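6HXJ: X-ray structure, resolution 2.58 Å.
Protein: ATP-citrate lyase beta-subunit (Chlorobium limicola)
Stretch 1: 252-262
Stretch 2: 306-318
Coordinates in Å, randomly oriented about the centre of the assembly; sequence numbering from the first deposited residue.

Stretch 1 (252-262) KFVEVPGGEIA
Stretch 2 (306-318) TICRLPNIKHIIV

The two stretches meet as neighbouring parallel strands joined by three backbone hydrogen bonds, extended by an apolar cluster in which a phenylalanine packs against a helix and the loop that follows it. Together they bury 733 Å² of surface.

Stretch 1 enters in a strand that ends at Glu 255, passes through a loop, and begins a second strand at Ile 261. Stretch 2 leaves a helix that includes Thr 306, Ile 307 and Cys 308, crosses a loop and enters a strand at His 315 that lasts to Val 318. The strands pair in parallel register, Ile 261 with His 315 (CA to CA 5.2 Å) and Ala 262 with Ile 316 (CA to CA 4.9 Å). The hydrogen bonds alternate in donor: Lys 314 N to Glu 260 O, 2.8 Å; Ala 262 N to His 315 O, 3.2 Å; Ile 317 N to Ala 262 O, 2.8 Å. Their N-H...O angles of 159°, 166° and 173° are close to linear. Ala 262 thus uses both its amide and its carbonyl, and its O also receives a CA-H...O contact from Ile 316 CA at 3.4 Å.

Side chains alternate across the sheet. Ile 261 and His 315 share one face; Ile 261 (chi1 m, chi2 111°) places CG1 4.2 Å from His 315 CD2, at the edge of the imidazole (chi1 m, chi2 -81°). Ile 261 CG2 lies 3.6 Å from Ile 317 CG1 (m, m). On the other face, with Ile 316, the small Ala 262 CB touches two isoleucines, 3.8 Å from Ile 307 CG2 and 3.9 Å from Ile 313 CD1. Ile 307 is m, t and Ile 313 is p, t.

Phe 253 (chi1 t, chi2 82°) has its CA-to-CB bond toward stretch 2. Thr 306 CG2 sits over one ring face, 3.8 Å from the centroid and 13° off the normal, a CH-pi contact; Thr 306 is in the m rotamer, and its OG1 is hydrogen-bonded elsewhere in the structure. Leu 310 (m, t) brings CD2 to the ring edge, 4.0 Å from Phe 253 CZ, and also 3.7 Å from CG of the extended Glu 255 (t, t), so an aliphatic carbon of the acid touches the leucine.

Between the strands of stretch 1, Gly 258 (phi/psi 85/-139) and Gly 259 (81/127) adopt positive phi, which favours glycine. Asn 312 (44/56) also has positive phi. Glu 260 (-89/-23; m, m) then lays OE2 3.6 Å from Lys 314 CD, a contact with the aliphatic part of the lysine.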

# COMPACT_ATOMS: atom_id res chain seq x y z
N LYS A 252 -50.99 -7.28 -18.69
CA LYS A 252 -52.41 -7.40 -18.37
C LYS A 252 -53.00 -8.58 -19.14
O LYS A 252 -52.69 -8.78 -20.32
CB LYS A 252 -53.16 -6.09 -18.71
CG LYS A 252 -52.58 -4.83 -18.06
CD LYS A 252 -53.64 -3.77 -17.83
CE LYS A 252 -53.19 -2.74 -16.82
NZ LYS A 252 -54.35 -1.98 -16.27
N PHE A 253 -53.81 -9.39 -18.48
CA PHE A 253 -54.46 -10.51 -19.14
C PHE A 253 -55.89 -10.67 -18.64
O PHE A 253 -56.12 -10.67 -17.43
CB PHE A 253 -53.65 -11.82 -19.01
CG PHE A 253 -54.34 -13.06 -19.54
CD1 PHE A 253 -54.31 -13.36 -20.90
CD2 PHE A 253 -55.02 -13.92 -18.69
CE1 PHE A 253 -54.95 -14.50 -21.40
CE2 PHE A 253 -55.66 -15.05 -19.18
CZ PHE A 253 -55.62 -15.34 -20.53
N VAL A 254 -56.84 -10.77 -19.58
CA VAL A 254 -58.26 -10.97 -19.30
C VAL A 254 -58.76 -12.11 -20.21
O VAL A 254 -58.56 -12.06 -21.42
CB VAL A 254 -59.13 -9.70 -19.46
CG1 VAL A 254 -60.56 -9.96 -19.00
CG2 VAL A 254 -58.54 -8.51 -18.71
N GLU A 255 -59.39 -13.11 -19.62
CA GLU A 255 -59.92 -14.24 -20.37
C GLU A 255 -61.35 -13.98 -20.81
O GLU A 255 -62.20 -13.61 -20.00
CB GLU A 255 -59.82 -15.54 -19.53
CG GLU A 255 -59.77 -16.81 -20.37
CD GLU A 255 -59.51 -18.12 -19.63
OE1 GLU A 255 -58.72 -18.12 -18.66
OE2 GLU A 255 -60.06 -19.16 -20.07
N VAL A 256 -61.59 -14.11 -22.12
CA VAL A 256 -62.92 -13.95 -22.70
C VAL A 256 -63.49 -15.36 -22.91
O VAL A 256 -62.81 -16.18 -23.55
CB VAL A 256 -62.91 -13.09 -24.00
CG1 VAL A 256 -64.31 -12.95 -24.59
CG2 VAL A 256 -62.32 -11.71 -23.71
N PRO A 257 -64.69 -15.69 -22.35
CA PRO A 257 -65.26 -17.04 -22.54
C PRO A 257 -65.42 -17.45 -24.01
O PRO A 257 -66.17 -16.82 -24.76
CB PRO A 257 -66.59 -16.97 -21.79
CG PRO A 257 -66.42 -15.87 -20.79
CD PRO A 257 -65.59 -14.86 -21.52
N GLY A 258 -64.67 -18.47 -24.41
CA GLY A 258 -64.62 -18.95 -25.78
C GLY A 258 -63.63 -18.14 -26.60
O GLY A 258 -62.54 -17.82 -26.11
N GLY A 259 -64.01 -17.82 -27.83
CA GLY A 259 -63.20 -17.03 -28.74
C GLY A 259 -62.12 -17.80 -29.46
O GLY A 259 -61.31 -18.48 -28.83
N GLU A 260 -62.11 -17.69 -30.79
CA GLU A 260 -61.15 -18.36 -31.67
C GLU A 260 -59.87 -17.53 -31.90
O GLU A 260 -58.85 -18.11 -32.27
CB GLU A 260 -61.81 -18.72 -33.02
CG GLU A 260 -63.28 -19.14 -32.97
CD GLU A 260 -63.63 -20.33 -32.10
OE1 GLU A 260 -64.36 -20.14 -31.10
OE2 GLU A 260 -63.17 -21.46 -32.41
N ILE A 261 -59.93 -16.20 -31.71
CA ILE A 261 -58.77 -15.36 -31.98
C ILE A 261 -58.12 -14.83 -30.68
O ILE A 261 -58.69 -14.00 -29.97
CB ILE A 261 -59.08 -14.22 -33.01
CG1 ILE A 261 -59.70 -14.78 -34.30
CG2 ILE A 261 -57.83 -13.43 -33.35
CD1 ILE A 261 -61.14 -14.40 -34.49
N ALA A 262 -56.87 -15.25 -30.44
CA ALA A 262 -56.09 -14.85 -29.27
C ALA A 262 -55.15 -13.66 -29.51
O ALA A 262 -54.31 -13.69 -30.40
CB ALA A 262 -55.33 -16.05 -28.70
N THR A 306 -49.34 -18.23 -21.17
CA THR A 306 -50.74 -18.17 -20.74
C THR A 306 -51.70 -18.16 -21.95
O THR A 306 -52.70 -18.90 -21.96
CB THR A 306 -50.95 -16.90 -19.86
OG1 THR A 306 -49.96 -16.83 -18.84
CG2 THR A 306 -52.34 -16.81 -19.25
N ILE A 307 -51.38 -17.33 -22.98
CA ILE A 307 -52.18 -17.16 -24.20
C ILE A 307 -52.23 -18.46 -25.02
O ILE A 307 -53.28 -18.82 -25.55
CB ILE A 307 -51.69 -15.92 -24.99
CG1 ILE A 307 -52.09 -14.66 -24.21
CG2 ILE A 307 -52.30 -15.84 -26.42
CD1 ILE A 307 -51.22 -13.52 -24.40
N CYS A 308 -51.12 -19.19 -25.06
CA CYS A 308 -50.99 -20.46 -25.78
C CYS A 308 -51.78 -21.58 -25.08
O CYS A 308 -52.32 -22.46 -25.77
CB CYS A 308 -49.52 -20.83 -25.93
SG CYS A 308 -48.50 -19.58 -26.80
N ARG A 309 -51.86 -21.53 -23.73
CA ARG A 309 -52.59 -22.50 -22.91
C ARG A 309 -54.13 -22.42 -23.14
O ARG A 309 -54.83 -23.38 -22.85
CB ARG A 309 -52.24 -22.34 -21.42
CG ARG A 309 -50.86 -22.86 -21.01
CD ARG A 309 -50.47 -22.40 -19.60
NE ARG A 309 -49.02 -22.34 -19.39
CZ ARG A 309 -48.41 -21.62 -18.44
NH1 ARG A 309 -49.12 -20.90 -17.59
NH2 ARG A 309 -47.08 -21.62 -18.35
N LEU A 310 -54.64 -21.29 -23.70
CA LEU A 310 -56.07 -21.02 -23.97
C LEU A 310 -56.79 -22.07 -24.87
O LEU A 310 -56.21 -22.53 -25.86
CB LEU A 310 -56.28 -19.60 -24.56
CG LEU A 310 -56.08 -18.43 -23.60
CD1 LEU A 310 -55.93 -17.14 -24.36
CD2 LEU A 310 -57.23 -18.29 -22.63
N PRO A 311 -58.04 -22.45 -24.49
CA PRO A 311 -58.77 -23.47 -25.26
C PRO A 311 -59.36 -22.97 -26.58
O PRO A 311 -59.85 -21.83 -26.67
CB PRO A 311 -59.87 -23.92 -24.30
CG PRO A 311 -60.15 -22.74 -23.45
CD PRO A 311 -58.84 -22.00 -23.32
N ASN A 312 -59.36 -23.88 -27.57
CA ASN A 312 -59.88 -23.74 -28.93
C ASN A 312 -59.52 -22.38 -29.61
O ASN A 312 -60.38 -21.62 -30.08
CB ASN A 312 -61.40 -24.05 -29.02
CG ASN A 312 -62.27 -23.54 -27.88
OD1 ASN A 312 -62.62 -22.34 -27.81
ND2 ASN A 312 -62.63 -24.44 -26.97
N ILE A 313 -58.23 -22.11 -29.67
CA ILE A 313 -57.78 -20.90 -30.34
C ILE A 313 -57.23 -21.27 -31.72
O ILE A 313 -56.44 -22.21 -31.86
CB ILE A 313 -56.83 -20.02 -29.48
CG1 ILE A 313 -55.51 -20.72 -29.12
CG2 ILE A 313 -57.56 -19.53 -28.23
CD1 ILE A 313 -54.41 -19.79 -28.68
N LYS A 314 -57.66 -20.55 -32.76
CA LYS A 314 -57.24 -20.85 -34.13
C LYS A 314 -56.05 -20.01 -34.61
O LYS A 314 -55.17 -20.56 -35.27
CB LYS A 314 -58.43 -20.77 -35.11
CG LYS A 314 -59.36 -21.99 -35.05
CD LYS A 314 -60.84 -21.64 -35.18
CE LYS A 314 -61.54 -22.29 -36.36
NZ LYS A 314 -61.71 -23.76 -36.19
N HIS A 315 -56.03 -18.68 -34.31
CA HIS A 315 -54.97 -17.74 -34.70
C HIS A 315 -54.42 -17.05 -33.47
O HIS A 315 -55.14 -16.91 -32.49
CB HIS A 315 -55.51 -16.65 -35.68
CG HIS A 315 -56.30 -17.19 -36.81
ND1 HIS A 315 -55.69 -17.72 -37.94
CD2 HIS A 315 -57.64 -17.38 -36.92
CE1 HIS A 315 -56.67 -18.16 -38.71
NE2 HIS A 315 -57.86 -17.97 -38.15
N ILE A 316 -53.17 -16.58 -33.55
CA ILE A 316 -52.55 -15.75 -32.50
C ILE A 316 -52.20 -14.41 -33.18
O ILE A 316 -51.56 -14.42 -34.23
CB ILE A 316 -51.29 -16.36 -31.78
CG1 ILE A 316 -51.52 -17.80 -31.23
CG2 ILE A 316 -50.76 -15.42 -30.65
CD1 ILE A 316 -50.24 -18.54 -30.91
N ILE A 317 -52.67 -13.28 -32.58
CA ILE A 317 -52.38 -11.96 -33.10
C ILE A 317 -51.32 -11.32 -32.23
O ILE A 317 -51.60 -10.85 -31.12
CB ILE A 317 -53.63 -11.05 -33.32
CG1 ILE A 317 -54.74 -11.73 -34.17
CG2 ILE A 317 -53.26 -9.68 -33.90
CD1 ILE A 317 -54.38 -12.26 -35.55
N VAL A 318 -50.08 -11.34 -32.73
CA VAL A 318 -48.91 -10.76 -32.07
C VAL A 318 -48.73 -9.41 -32.76
O VAL A 318 -47.91 -9.27 -33.67
CB VAL A 318 -47.65 -11.68 -32.15
CG1 VAL A 318 -46.50 -11.12 -31.34
CG2 VAL A 318 -47.98 -13.10 -31.69